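Local atomic coordinates of cytochrome c (Shewanella violacea, PDB entry 6A3L), a protein that carries a covalently bound heme c and, as expected of a cytochrome c', probably takes part in electron transfer. Residues A[52-57]-A[88-93]; A[44-49]-A[95-100]; A[8-13]-A[67-72]; A[60-65]-A[74-79]. All coordinates share one frame; numbering follows the deposited sequence.

How the contacts relate
Four contacts are spread along a helical chain of the cytochrome c' family. Contacts 1 and 2 join the same pair, helices 39-53 and 79-99, at points about 12 Å apart between centres. Contact 3 ties helix 6-31 to the loop that follows helix 39-53, and contact 4 folds that loop onto the short helix 74-77; their centres are about 11 Å apart. In sequence, contact 4 falls within the span of contact 1, and that within contact 2, whereas contact 3 alternates with all three. Contacts 1, 3 and 4 touch the heme; contact 2, across the chain's centre from contacts 3 and 4, joins the helix pair farther from it.

Contact 1: residues A[52-57]-A[88-93]; sequences LSKLPL and SLQDNA. With HEC (heme c), chain C.
S53 and Q90 meet where the 52-57 segment passes helix 79-99. The Q90 side chain reaches across S53 rather than meeting it tip to tip: its CG lies 3.5 Å from S53 OG, and the chain, extended beyond CG (chi2 162°), carries the amide past the hydroxyl to the backbone. There Q90 NE2 gives a weak but fairly straight hydrogen bond to S53 O, 3.4 Å long with 162° at the hydrogen. A water extends the link, accepting from Q90 NE2 at 3.1 Å and donating to K54 O at 3.2 Å, so the amide nitrogen serves two successive residues of the 52-57 segment. The S53 hydroxyl is bonded within its own helix, to A50 O, and presents itself to A93 CB as a packing surface. On the heme side L89 points toward the 52-57 segment. With its CG anti to the backbone N (chi1 176°), L89 sets CD2 4.0 Å from S53 CB and 3.5 Å from HEC CMC, while L89 CD1 lies 3.6 Å from HEC CAB. M20 and V115 pack on L89 from helices 6-31 and 105-126. The chemistry is thus divided: an apolar contact with the heme through L89, part of the pocket in the four-helix bundle, and beside it a weak amide bond and a water link to the carbonyls of S53 and K54, which probably add little directional strength.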
# COMPACT_ATOMS: atom_id res chain seq x y z
N LEU A 52 -0.40 -3.55 3.82
CA LEU A 52 -1.32 -3.53 2.69
C LEU A 52 -2.63 -4.24 3.02
O LEU A 52 -3.70 -3.83 2.55
CB LEU A 52 -0.66 -4.17 1.47
CG LEU A 52 0.35 -3.23 0.76
CD1 LEU A 52 1.29 -3.98 -0.20
CD2 LEU A 52 -0.35 -2.06 0.05
N SER A 53 -2.57 -5.32 3.82
CA SER A 53 -3.78 -6.09 4.11
C SER A 53 -4.82 -5.28 4.86
O SER A 53 -6.01 -5.60 4.81
CB SER A 53 -3.41 -7.38 4.87
OG SER A 53 -3.06 -7.14 6.23
N LYS A 54 -4.42 -4.20 5.53
CA LYS A 54 -5.35 -3.32 6.24
C LYS A 54 -6.11 -2.33 5.34
O LYS A 54 -7.02 -1.64 5.82
CB LYS A 54 -4.57 -2.58 7.34
CG LYS A 54 -3.95 -3.54 8.33
CD LYS A 54 -3.59 -2.89 9.66
CE LYS A 54 -2.08 -2.69 9.80
NZ LYS A 54 -1.61 -2.69 11.22
N LEU A 55 -5.76 -2.21 4.04
CA LEU A 55 -6.39 -1.18 3.19
C LEU A 55 -7.65 -1.59 2.44
O LEU A 55 -8.61 -0.81 2.41
CB LEU A 55 -5.39 -0.64 2.16
CG LEU A 55 -4.05 -0.27 2.75
CD1 LEU A 55 -3.09 0.33 1.72
CD2 LEU A 55 -4.30 0.66 3.91
N PRO A 56 -7.70 -2.75 1.78
CA PRO A 56 -8.77 -2.98 0.79
C PRO A 56 -10.17 -3.04 1.37
O PRO A 56 -11.13 -2.76 0.64
CB PRO A 56 -8.39 -4.31 0.14
CG PRO A 56 -7.47 -4.97 1.08
CD PRO A 56 -6.76 -3.89 1.83
N LEU A 57 -10.35 -3.40 2.65
CA LEU A 57 -11.71 -3.58 3.14
C LEU A 57 -12.53 -2.30 2.94
O LEU A 57 -13.69 -2.37 2.50
CB LEU A 57 -11.73 -4.01 4.61
CG LEU A 57 -13.14 -4.45 5.07
CD1 LEU A 57 -13.69 -5.59 4.21
CD2 LEU A 57 -13.16 -4.83 6.54
N SER A 88 -8.91 -12.07 9.21
CA SER A 88 -8.00 -13.21 9.29
C SER A 88 -6.77 -12.99 8.41
O SER A 88 -5.66 -13.36 8.80
CB SER A 88 -8.72 -14.49 8.87
OG SER A 88 -9.37 -15.08 9.97
N LEU A 89 -6.97 -12.44 7.21
CA LEU A 89 -5.81 -12.13 6.37
C LEU A 89 -4.84 -11.24 7.12
O LEU A 89 -3.63 -11.42 7.04
CB LEU A 89 -6.25 -11.47 5.06
CG LEU A 89 -5.14 -11.01 4.11
CD1 LEU A 89 -4.37 -12.18 3.47
CD2 LEU A 89 -5.71 -10.12 3.05
N GLN A 90 -5.37 -10.25 7.85
CA GLN A 90 -4.52 -9.36 8.62
C GLN A 90 -3.79 -10.11 9.72
O GLN A 90 -2.57 -10.01 9.85
CB GLN A 90 -5.36 -8.21 9.18
CG GLN A 90 -5.97 -7.34 8.10
CD GLN A 90 -7.12 -6.49 8.60
OE1 GLN A 90 -7.47 -6.52 9.79
NE2 GLN A 90 -7.72 -5.72 7.70
N ASP A 91 -4.53 -10.91 10.49
CA ASP A 91 -3.89 -11.68 11.56
C ASP A 91 -2.82 -12.61 11.00
O ASP A 91 -1.71 -12.69 11.55
CB ASP A 91 -4.94 -12.46 12.37
CG ASP A 91 -5.82 -11.54 13.23
OD1 ASP A 91 -5.58 -10.31 13.24
OD2 ASP A 91 -6.73 -12.05 13.92
N ASN A 92 -3.14 -13.32 9.91
CA ASN A 92 -2.14 -14.20 9.29
C ASN A 92 -0.96 -13.40 8.73
O ASN A 92 0.18 -13.88 8.77
CB ASN A 92 -2.79 -15.01 8.17
CG ASN A 92 -3.81 -15.98 8.70
OD1 ASN A 92 -4.00 -16.11 9.90
ND2 ASN A 92 -4.47 -16.69 7.79
N ALA A 93 -1.21 -12.23 8.14
CA ALA A 93 -0.09 -11.39 7.69
C ALA A 93 0.75 -10.92 8.87
O ALA A 93 1.98 -10.95 8.81
CB ALA A 93 -0.60 -10.18 6.90
FE HEC C . -7.52 -10.74 -3.29
CHA HEC C . -8.62 -9.11 -6.15
CHB HEC C . -4.34 -10.77 -4.52
CHC HEC C . -6.26 -11.73 -0.19
CHD HEC C . -10.64 -10.56 -1.99
NA HEC C . -6.66 -10.05 -5.00
C1A HEC C . -7.29 -9.44 -6.06
C2A HEC C . -6.30 -9.24 -7.08
C3A HEC C . -5.12 -9.69 -6.64
C4A HEC C . -5.32 -10.21 -5.31
CMA HEC C . -3.78 -9.68 -7.42
CAA HEC C . -6.58 -8.58 -8.44
CBA HEC C . -6.52 -7.07 -8.17
CGA HEC C . -6.49 -6.37 -9.51
O1A HEC C . -5.36 -6.23 -10.03
O2A HEC C . -7.56 -5.98 -10.04
NB HEC C . -5.61 -11.13 -2.45
C1B HEC C . -4.46 -11.18 -3.21
C2B HEC C . -3.40 -11.73 -2.39
C3B HEC C . -3.92 -12.02 -1.18
C4B HEC C . -5.32 -11.63 -1.20
CMB HEC C . -1.96 -11.94 -2.90
CAB HEC C . -3.17 -12.61 0.05
CBB HEC C . -1.91 -12.26 0.33
NC HEC C . -8.30 -11.04 -1.44
C1C HEC C . -7.63 -11.51 -0.32
C2C HEC C . -8.62 -11.73 0.72
C3C HEC C . -9.84 -11.44 0.23
C4C HEC C . -9.65 -10.98 -1.14
CMC HEC C . -8.27 -12.27 2.13
CAC HEC C . -11.22 -11.51 0.95
CBC HEC C . -11.35 -11.23 2.25
ND HEC C . -9.28 -9.96 -3.96
C1D HEC C . -10.46 -10.02 -3.24
C2D HEC C . -11.50 -9.42 -4.04
C3D HEC C . -10.95 -9.02 -5.20
C4D HEC C . -9.55 -9.35 -5.17
CMD HEC C . -12.98 -9.29 -3.60
CAD HEC C . -11.68 -8.30 -6.36
CBD HEC C . -11.36 -6.80 -6.40
CGD HEC C . -12.08 -6.16 -7.56
O1D HEC C . -11.75 -6.46 -8.73
O2D HEC C . -13.00 -5.34 -7.33
O HOH W 1 -9.41 -3.09 7.40

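Contact 2: residues A[44-49]-A[95-100]; sequences MRAENV and ALLLAS
A46 and L97 form the buried centre of this contact, where the helical segments 44-49 and 95-99 run nearly antiparallel, at 163°, with axes 8.5 Å apart. A46 CB faces the other backbone directly, 3.7 Å from L97 CA, and S100 OG closes over the same methyl at 3.8 Å from A46 CB. That hydroxyl donates to L97 O, 2.7 Å from S100 OG, with a weak second bond to T43 of helix 39-53. M27 of helix 6-31 packs against both A46 and L96. The other side is partly exposed and faces solvent more: with its CG anti to the backbone N (chi1 177°), L97 lies across the aliphatic part of E47, its CD1 3.5 Å from E47 CG, while the E47 carboxylate makes a long, weak ion pair with K54 of the second subunit. An alanine in place of L97 would probably open a gap beside A46 and E47 CG and leave the glutamate freer to turn. With no hydrogen bond between the segments, the join rests on van der Waals packing, mostly apolar, made possible by a small alanine at the crossing.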
# COMPACT_ATOMS: atom_id res chain seq x y z
N MET A 44 10.99 -7.12 4.88
CA MET A 44 10.40 -5.95 4.25
C MET A 44 9.13 -6.32 3.48
O MET A 44 8.12 -5.62 3.57
CB MET A 44 11.39 -5.29 3.31
CG MET A 44 10.72 -4.28 2.38
SD MET A 44 11.81 -3.93 1.00
CE MET A 44 13.21 -3.22 1.90
N ARG A 45 9.19 -7.41 2.71
CA ARG A 45 8.00 -7.94 2.05
C ARG A 45 6.90 -8.28 3.05
O ARG A 45 5.73 -7.95 2.83
CB ARG A 45 8.36 -9.19 1.25
CG ARG A 45 9.38 -8.92 0.17
CD ARG A 45 8.81 -7.98 -0.86
NE ARG A 45 9.75 -7.71 -1.94
CZ ARG A 45 9.70 -6.62 -2.69
NH1 ARG A 45 8.78 -5.71 -2.47
NH2 ARG A 45 10.59 -6.43 -3.65
N ALA A 46 7.26 -8.88 4.19
CA ALA A 46 6.28 -9.18 5.22
C ALA A 46 5.66 -7.91 5.78
O ALA A 46 4.45 -7.82 5.98
CB ALA A 46 6.92 -9.98 6.36
N GLU A 47 6.51 -6.92 6.06
CA GLU A 47 5.99 -5.66 6.55
C GLU A 47 5.00 -5.09 5.57
O GLU A 47 3.90 -4.66 5.96
CB GLU A 47 7.15 -4.69 6.78
CG GLU A 47 7.76 -4.77 8.17
CD GLU A 47 8.99 -3.90 8.33
OE1 GLU A 47 9.33 -3.16 7.39
OE2 GLU A 47 9.63 -3.98 9.41
N ASN A 48 5.34 -5.13 4.28
CA ASN A 48 4.47 -4.54 3.27
C ASN A 48 3.12 -5.23 3.22
O ASN A 48 2.08 -4.56 3.27
CB ASN A 48 5.16 -4.56 1.90
CG ASN A 48 6.39 -3.64 1.85
OD1 ASN A 48 6.62 -2.87 2.78
ND2 ASN A 48 7.13 -3.67 0.75
N VAL A 49 3.11 -6.57 3.20
CA VAL A 49 1.84 -7.29 3.05
C VAL A 49 0.95 -7.02 4.25
O VAL A 49 -0.26 -6.79 4.11
CB VAL A 49 2.10 -8.79 2.82
CG1 VAL A 49 0.78 -9.61 2.91
CG2 VAL A 49 2.80 -9.01 1.47
N ALA A 95 1.14 -12.46 11.66
CA ALA A 95 1.91 -13.62 12.10
C ALA A 95 3.12 -13.85 11.21
O ALA A 95 4.21 -14.17 11.70
CB ALA A 95 1.01 -14.86 12.13
N LEU A 96 2.94 -13.70 9.89
CA LEU A 96 4.06 -13.88 8.95
C LEU A 96 5.19 -12.89 9.24
O LEU A 96 6.37 -13.24 9.14
CB LEU A 96 3.58 -13.69 7.51
CG LEU A 96 4.63 -13.91 6.40
CD1 LEU A 96 5.25 -15.29 6.56
CD2 LEU A 96 4.00 -13.79 5.02
N LEU A 97 4.82 -11.64 9.56
CA LEU A 97 5.82 -10.62 9.86
C LEU A 97 6.61 -10.98 11.11
O LEU A 97 7.81 -10.68 11.21
CB LEU A 97 5.12 -9.27 10.04
CG LEU A 97 6.01 -8.07 10.44
CD1 LEU A 97 7.22 -7.94 9.54
CD2 LEU A 97 5.19 -6.80 10.42
N LEU A 98 5.94 -11.59 12.09
CA LEU A 98 6.64 -12.01 13.31
C LEU A 98 7.58 -13.16 13.01
O LEU A 98 8.71 -13.20 13.51
CB LEU A 98 5.62 -12.40 14.38
CG LEU A 98 5.98 -12.06 15.84
CD1 LEU A 98 4.87 -12.48 16.79
CD2 LEU A 98 7.33 -12.62 16.29
N ALA A 99 7.14 -14.11 12.18
CA ALA A 99 7.98 -15.23 11.79
C ALA A 99 9.23 -14.75 11.07
O ALA A 99 10.33 -15.28 11.28
CB ALA A 99 7.19 -16.18 10.91
N SER A 100 9.09 -13.74 10.20
CA SER A 100 10.23 -13.21 9.45
C SER A 100 11.30 -12.65 10.38
O SER A 100 12.42 -12.38 9.93
CB SER A 100 9.77 -12.14 8.44
OG SER A 100 9.42 -10.92 9.08

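Contact 3: residues A[8-13]-A[67-72]; sequences DAIHYR and GDTEAL. With HEC (heme c), chain C.
R13 reaches from helix 6-31 to T69 in the loop and, on the way, takes hold of a heme propionate. Its CB packs near P56 O; CG, set between the backbone N and the carbonyl carbon (chi1 67°), comes 4.1 Å from HEC O2D, and the chain runs extended to NE. R13 NE donates to HEC O2D at 3.1 Å, with the oxygen in the guanidinium plane. At the tip, R13 NH2 donates to T69 OG1 at 2.8 Å in a bent bond of 140°, adds a weak one to HEC O2D, and lies 3.6 Å from A71 CB. NH1 bonds S64 OG and G59 O, while I10 CG1 lies over one guanidinium face, offset toward its rim. T69 OG1 in turn donates to HEC O2D at 2.6 Å and accepts from A71 N at 3.1 Å, an ST turn, and E70 N binds HEC O1D at 3.0 Å. I10 CD1 rests 3.7 Å from T69 CB. Both oxygens of this propionate are thus gripped, and the arginine's positive charge would be expected to offset the carboxylate's at this largely buried site.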
# COMPACT_ATOMS: atom_id res chain seq x y z
N ASP A 8 -13.94 4.85 -7.84
CA ASP A 8 -12.82 5.21 -6.99
C ASP A 8 -12.60 4.15 -5.92
O ASP A 8 -11.46 3.77 -5.63
CB ASP A 8 -13.04 6.59 -6.38
CG ASP A 8 -13.18 7.71 -7.44
OD1 ASP A 8 -12.75 7.52 -8.61
OD2 ASP A 8 -13.70 8.79 -7.10
N ALA A 9 -13.70 3.64 -5.33
CA ALA A 9 -13.60 2.57 -4.35
C ALA A 9 -13.13 1.27 -4.99
O ALA A 9 -12.38 0.50 -4.37
CB ALA A 9 -14.95 2.36 -3.66
N ILE A 10 -13.60 0.97 -6.20
CA ILE A 10 -13.14 -0.23 -6.89
C ILE A 10 -11.65 -0.11 -7.20
O ILE A 10 -10.87 -1.04 -6.95
CB ILE A 10 -13.96 -0.48 -8.17
CG1 ILE A 10 -15.37 -0.92 -7.81
CG2 ILE A 10 -13.31 -1.52 -9.02
CD1 ILE A 10 -16.26 -1.12 -9.01
N HIS A 11 -11.22 1.04 -7.73
CA HIS A 11 -9.80 1.22 -8.03
C HIS A 11 -8.97 1.11 -6.76
O HIS A 11 -7.90 0.49 -6.76
CB HIS A 11 -9.54 2.56 -8.74
CG HIS A 11 -8.09 2.96 -8.73
ND1 HIS A 11 -7.25 2.74 -9.81
CD2 HIS A 11 -7.32 3.51 -7.76
CE1 HIS A 11 -6.03 3.15 -9.51
NE2 HIS A 11 -6.05 3.63 -8.27
N TYR A 12 -9.43 1.71 -5.67
CA TYR A 12 -8.68 1.66 -4.43
C TYR A 12 -8.42 0.21 -4.00
O TYR A 12 -7.27 -0.22 -3.86
CB TYR A 12 -9.42 2.46 -3.34
CG TYR A 12 -8.68 2.61 -2.02
CD1 TYR A 12 -7.91 3.74 -1.75
CD2 TYR A 12 -8.78 1.65 -1.04
CE1 TYR A 12 -7.24 3.87 -0.54
CE2 TYR A 12 -8.12 1.77 0.17
CZ TYR A 12 -7.35 2.88 0.42
OH TYR A 12 -6.69 2.98 1.63
N ARG A 13 -9.48 -0.59 -3.85
CA ARG A 13 -9.29 -1.97 -3.37
C ARG A 13 -8.43 -2.79 -4.33
O ARG A 13 -7.58 -3.58 -3.89
CB ARG A 13 -10.63 -2.65 -3.11
CG ARG A 13 -11.48 -2.91 -4.33
CD ARG A 13 -12.93 -2.90 -3.91
NE ARG A 13 -13.78 -3.54 -4.89
CZ ARG A 13 -15.07 -3.28 -5.06
NH1 ARG A 13 -15.66 -2.36 -4.31
NH2 ARG A 13 -15.77 -3.94 -5.98
N GLY A 67 -19.86 -2.73 -12.78
CA GLY A 67 -18.75 -2.11 -13.48
C GLY A 67 -17.56 -3.01 -13.67
O GLY A 67 -17.70 -4.24 -13.68
N ASP A 68 -16.37 -2.42 -13.77
CA ASP A 68 -15.14 -3.18 -13.94
C ASP A 68 -14.66 -3.60 -12.56
O ASP A 68 -13.77 -2.99 -11.95
CB ASP A 68 -14.07 -2.38 -14.67
CG ASP A 68 -12.77 -3.16 -14.79
OD1 ASP A 68 -11.68 -2.58 -14.65
OD2 ASP A 68 -12.84 -4.40 -14.94
N THR A 69 -15.25 -4.68 -12.08
CA THR A 69 -14.85 -5.29 -10.82
C THR A 69 -14.96 -6.80 -10.96
O THR A 69 -15.77 -7.31 -11.74
CB THR A 69 -15.72 -4.74 -9.66
OG1 THR A 69 -15.31 -5.33 -8.42
CG2 THR A 69 -17.19 -4.98 -9.92
N GLU A 70 -14.09 -7.52 -10.25
CA GLU A 70 -14.19 -8.97 -10.15
C GLU A 70 -14.85 -9.39 -8.85
O GLU A 70 -14.85 -10.58 -8.51
CB GLU A 70 -12.81 -9.62 -10.26
CG GLU A 70 -12.05 -9.32 -11.54
CD GLU A 70 -12.68 -9.99 -12.75
OE1 GLU A 70 -13.30 -11.06 -12.58
OE2 GLU A 70 -12.52 -9.47 -13.87
N ALA A 71 -15.41 -8.43 -8.11
CA ALA A 71 -16.08 -8.74 -6.86
C ALA A 71 -17.48 -9.27 -7.13
O ALA A 71 -18.27 -8.64 -7.84
CB ALA A 71 -16.16 -7.49 -5.98
N LEU A 72 -17.79 -10.44 -6.55
CA LEU A 72 -19.13 -10.99 -6.64
C LEU A 72 -20.05 -10.25 -5.68
O LEU A 72 -19.66 -9.95 -4.54
CB LEU A 72 -19.14 -12.49 -6.32
CG LEU A 72 -18.49 -13.44 -7.33
CD1 LEU A 72 -18.03 -14.73 -6.69
CD2 LEU A 72 -19.44 -13.73 -8.47
FE HEC C . -7.52 -10.74 -3.29
CHA HEC C . -8.62 -9.11 -6.15
CHB HEC C . -4.34 -10.77 -4.52
CHC HEC C . -6.26 -11.73 -0.19
CHD HEC C . -10.64 -10.56 -1.99
NA HEC C . -6.66 -10.05 -5.00
C1A HEC C . -7.29 -9.44 -6.06
C2A HEC C . -6.30 -9.24 -7.08
C3A HEC C . -5.12 -9.69 -6.64
C4A HEC C . -5.32 -10.21 -5.31
CMA HEC C . -3.78 -9.68 -7.42
CAA HEC C . -6.58 -8.58 -8.44
CBA HEC C . -6.52 -7.07 -8.17
CGA HEC C . -6.49 -6.37 -9.51
O1A HEC C . -5.36 -6.23 -10.03
O2A HEC C . -7.56 -5.98 -10.04
NB HEC C . -5.61 -11.13 -2.45
C1B HEC C . -4.46 -11.18 -3.21
C2B HEC C . -3.40 -11.73 -2.39
C3B HEC C . -3.92 -12.02 -1.18
C4B HEC C . -5.32 -11.63 -1.20
CMB HEC C . -1.96 -11.94 -2.90
CAB HEC C . -3.17 -12.61 0.05
CBB HEC C . -1.91 -12.26 0.33
NC HEC C . -8.30 -11.04 -1.44
C1C HEC C . -7.63 -11.51 -0.32
C2C HEC C . -8.62 -11.73 0.72
C3C HEC C . -9.84 -11.44 0.23
C4C HEC C . -9.65 -10.98 -1.14
CMC HEC C . -8.27 -12.27 2.13
CAC HEC C . -11.22 -11.51 0.95
CBC HEC C . -11.35 -11.23 2.25
ND HEC C . -9.28 -9.96 -3.96
C1D HEC C . -10.46 -10.02 -3.24
C2D HEC C . -11.50 -9.42 -4.04
C3D HEC C . -10.95 -9.02 -5.20
C4D HEC C . -9.55 -9.35 -5.17
CMD HEC C . -12.98 -9.29 -3.60
CAD HEC C . -11.68 -8.30 -6.36
CBD HEC C . -11.36 -6.80 -6.40
CGD HEC C . -12.08 -6.16 -7.56
O1D HEC C . -11.75 -6.46 -8.73
O2D HEC C . -13.00 -5.34 -7.33

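Contact 4: residues A[60-65]-A[74-79]; sequences FIQGSD and KIWTDK. With HEC (heme c), chain C.
W76 reaches over the loop 60-65 and supplies the one clear hydrogen bond between the segments: W76 NE1 donates to F60 O, 3.0 Å away and close to the indole plane, with 166° at the hydrogen. The nitrogen stands well above the plane of that carbonyl. Within the loop, S64 OG donates to I61 O at 2.7 Å, bracing the type II turn from I61 to S64, and is also hydrogen-bonded to R13 NH1. The rest is packing. With W76 CG anti to the carbonyl carbon (chi1 -66°), the indole lies under I75 CG2, which sits 4.0 Å above the centre of the W76 ring, and its benzo edge meets the loop: S64 OG is 3.4 Å from W76 CZ2, and D65 CB 3.4 Å from W76 CZ3. The F60 and W76 side chains cross at about a right angle, W76 CZ2 lying at the F60 ring edge, 4.0 Å from F60 CD1. HEC CMD is 3.5 Å from F60 CZ and also touches I75 CD1. An alanine in place of W76 would probably leave F60 O without its indole donor and open a gap beside S64 and D65. Among its neighbours, F82 of helix 79-99 meets F60 edge-to-face, F17 of helix 6-31 packs on it, and Y126 of helix 105-126 touches I75.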
# COMPACT_ATOMS: atom_id res chain seq x y z
N PHE A 60 -14.72 -1.80 -0.18
CA PHE A 60 -15.93 -2.56 -0.48
C PHE A 60 -17.17 -1.85 0.05
O PHE A 60 -17.97 -2.38 0.82
CB PHE A 60 -15.80 -3.99 0.04
CG PHE A 60 -14.77 -4.77 -0.72
CD1 PHE A 60 -15.08 -5.34 -1.94
CD2 PHE A 60 -13.47 -4.86 -0.25
CE1 PHE A 60 -14.13 -6.03 -2.65
CE2 PHE A 60 -12.52 -5.54 -0.95
CZ PHE A 60 -12.83 -6.12 -2.16
N ILE A 61 -17.36 -0.63 -0.46
CA ILE A 61 -18.57 0.09 -0.12
C ILE A 61 -19.75 -0.55 -0.83
O ILE A 61 -19.62 -1.24 -1.84
CB ILE A 61 -18.46 1.58 -0.46
CG1 ILE A 61 -18.48 1.81 -1.97
CG2 ILE A 61 -17.22 2.21 0.18
CD1 ILE A 61 -18.69 3.29 -2.36
N GLN A 62 -20.93 -0.30 -0.29
CA GLN A 62 -22.11 -0.92 -0.84
C GLN A 62 -22.48 -0.24 -2.15
O GLN A 62 -22.22 0.95 -2.36
CB GLN A 62 -23.23 -0.79 0.19
CG GLN A 62 -24.28 -1.84 0.13
CD GLN A 62 -25.07 -1.83 1.41
OE1 GLN A 62 -24.91 -2.72 2.26
NE2 GLN A 62 -25.89 -0.80 1.58
N GLY A 63 -23.08 -1.02 -3.05
CA GLY A 63 -23.34 -0.48 -4.36
C GLY A 63 -22.16 -0.39 -5.31
O GLY A 63 -22.24 0.34 -6.31
N SER A 64 -21.02 -1.01 -4.98
CA SER A 64 -19.87 -1.04 -5.87
C SER A 64 -19.68 -2.39 -6.56
O SER A 64 -18.57 -2.68 -7.02
CB SER A 64 -18.61 -0.60 -5.11
OG SER A 64 -18.21 -1.54 -4.15
N ASP A 65 -20.73 -3.20 -6.67
CA ASP A 65 -20.61 -4.50 -7.33
C ASP A 65 -20.68 -4.45 -8.86
O ASP A 65 -20.29 -5.43 -9.51
CB ASP A 65 -21.68 -5.46 -6.80
CG ASP A 65 -23.10 -4.97 -7.03
OD1 ASP A 65 -23.34 -3.75 -6.98
OD2 ASP A 65 -23.99 -5.83 -7.22
N LYS A 74 -22.24 -11.38 -3.94
CA LYS A 74 -22.42 -12.17 -2.72
C LYS A 74 -21.58 -11.63 -1.57
O LYS A 74 -21.88 -11.94 -0.41
CB LYS A 74 -22.07 -13.63 -3.01
CG LYS A 74 -22.29 -14.60 -1.84
CD LYS A 74 -21.84 -16.04 -2.16
CE LYS A 74 -20.71 -16.04 -3.17
NZ LYS A 74 -20.13 -17.38 -3.42
N ILE A 75 -20.60 -10.77 -1.84
CA ILE A 75 -19.80 -10.18 -0.77
C ILE A 75 -20.70 -9.44 0.21
O ILE A 75 -20.55 -9.58 1.43
CB ILE A 75 -18.73 -9.24 -1.35
CG1 ILE A 75 -17.63 -10.03 -2.08
CG2 ILE A 75 -18.18 -8.27 -0.27
CD1 ILE A 75 -16.57 -9.16 -2.69
N TRP A 76 -21.66 -8.67 -0.31
CA TRP A 76 -22.51 -7.81 0.51
C TRP A 76 -23.74 -8.50 1.08
O TRP A 76 -24.32 -8.00 2.06
CB TRP A 76 -22.91 -6.57 -0.30
CG TRP A 76 -21.72 -5.72 -0.60
CD1 TRP A 76 -21.16 -4.78 0.22
CD2 TRP A 76 -20.93 -5.73 -1.80
NE1 TRP A 76 -20.08 -4.20 -0.39
CE2 TRP A 76 -19.92 -4.76 -1.63
CE3 TRP A 76 -20.99 -6.44 -2.99
CZ2 TRP A 76 -18.96 -4.49 -2.62
CZ3 TRP A 76 -20.04 -6.19 -3.97
CH2 TRP A 76 -19.04 -5.21 -3.78
N THR A 77 -24.20 -9.60 0.48
CA THR A 77 -25.21 -10.42 1.14
C THR A 77 -24.64 -11.14 2.35
O THR A 77 -25.38 -11.52 3.26
CB THR A 77 -25.82 -11.42 0.16
OG1 THR A 77 -24.84 -12.40 -0.21
CG2 THR A 77 -26.37 -10.71 -1.09
N ASP A 78 -23.33 -11.39 2.36
CA ASP A 78 -22.67 -11.99 3.51
C ASP A 78 -21.50 -11.15 4.03
O ASP A 78 -20.45 -11.69 4.40
CB ASP A 78 -22.21 -13.41 3.20
CG ASP A 78 -22.20 -14.29 4.42
OD1 ASP A 78 -22.13 -13.76 5.55
OD2 ASP A 78 -22.30 -15.52 4.25
N LYS A 79 -21.68 -9.82 4.11
CA LYS A 79 -20.58 -8.91 4.44
C LYS A 79 -19.94 -9.27 5.78
O LYS A 79 -18.73 -9.09 5.96
CB LYS A 79 -21.10 -7.47 4.47
CG LYS A 79 -20.04 -6.40 4.56
CD LYS A 79 -19.03 -6.50 3.43
CE LYS A 79 -18.32 -5.17 3.22
NZ LYS A 79 -17.85 -4.60 4.53
FE HEC C . -7.52 -10.74 -3.29
CHA HEC C . -8.62 -9.11 -6.15
CHB HEC C . -4.34 -10.77 -4.52
CHC HEC C . -6.26 -11.73 -0.19
CHD HEC C . -10.64 -10.56 -1.99
NA HEC C . -6.66 -10.05 -5.00
C1A HEC C . -7.29 -9.44 -6.06
C2A HEC C . -6.30 -9.24 -7.08
C3A HEC C . -5.12 -9.69 -6.64
C4A HEC C . -5.32 -10.21 -5.31
CMA HEC C . -3.78 -9.68 -7.42
CAA HEC C . -6.58 -8.58 -8.44
CBA HEC C . -6.52 -7.07 -8.17
CGA HEC C . -6.49 -6.37 -9.51
O1A HEC C . -5.36 -6.23 -10.03
O2A HEC C . -7.56 -5.98 -10.04
NB HEC C . -5.61 -11.13 -2.45
C1B HEC C . -4.46 -11.18 -3.21
C2B HEC C . -3.40 -11.73 -2.39
C3B HEC C . -3.92 -12.02 -1.18
C4B HEC C . -5.32 -11.63 -1.20
CMB HEC C . -1.96 -11.94 -2.90
CAB HEC C . -3.17 -12.61 0.05
CBB HEC C . -1.91 -12.26 0.33
NC HEC C . -8.30 -11.04 -1.44
C1C HEC C . -7.63 -11.51 -0.32
C2C HEC C . -8.62 -11.73 0.72
C3C HEC C . -9.84 -11.44 0.23
C4C HEC C . -9.65 -10.98 -1.14
CMC HEC C . -8.27 -12.27 2.13
CAC HEC C . -11.22 -11.51 0.95
CBC HEC C . -11.35 -11.23 2.25
ND HEC C . -9.28 -9.96 -3.96
C1D HEC C . -10.46 -10.02 -3.24
C2D HEC C . -11.50 -9.42 -4.04
C3D HEC C . -10.95 -9.02 -5.20
C4D HEC C . -9.55 -9.35 -5.17
CMD HEC C . -12.98 -9.29 -3.60
CAD HEC C . -11.68 -8.30 -6.36
CBD HEC C . -11.36 -6.80 -6.40
CGD HEC C . -12.08 -6.16 -7.56
O1D HEC C . -11.75 -6.46 -8.73
O2D HEC C . -13.00 -5.34 -7.33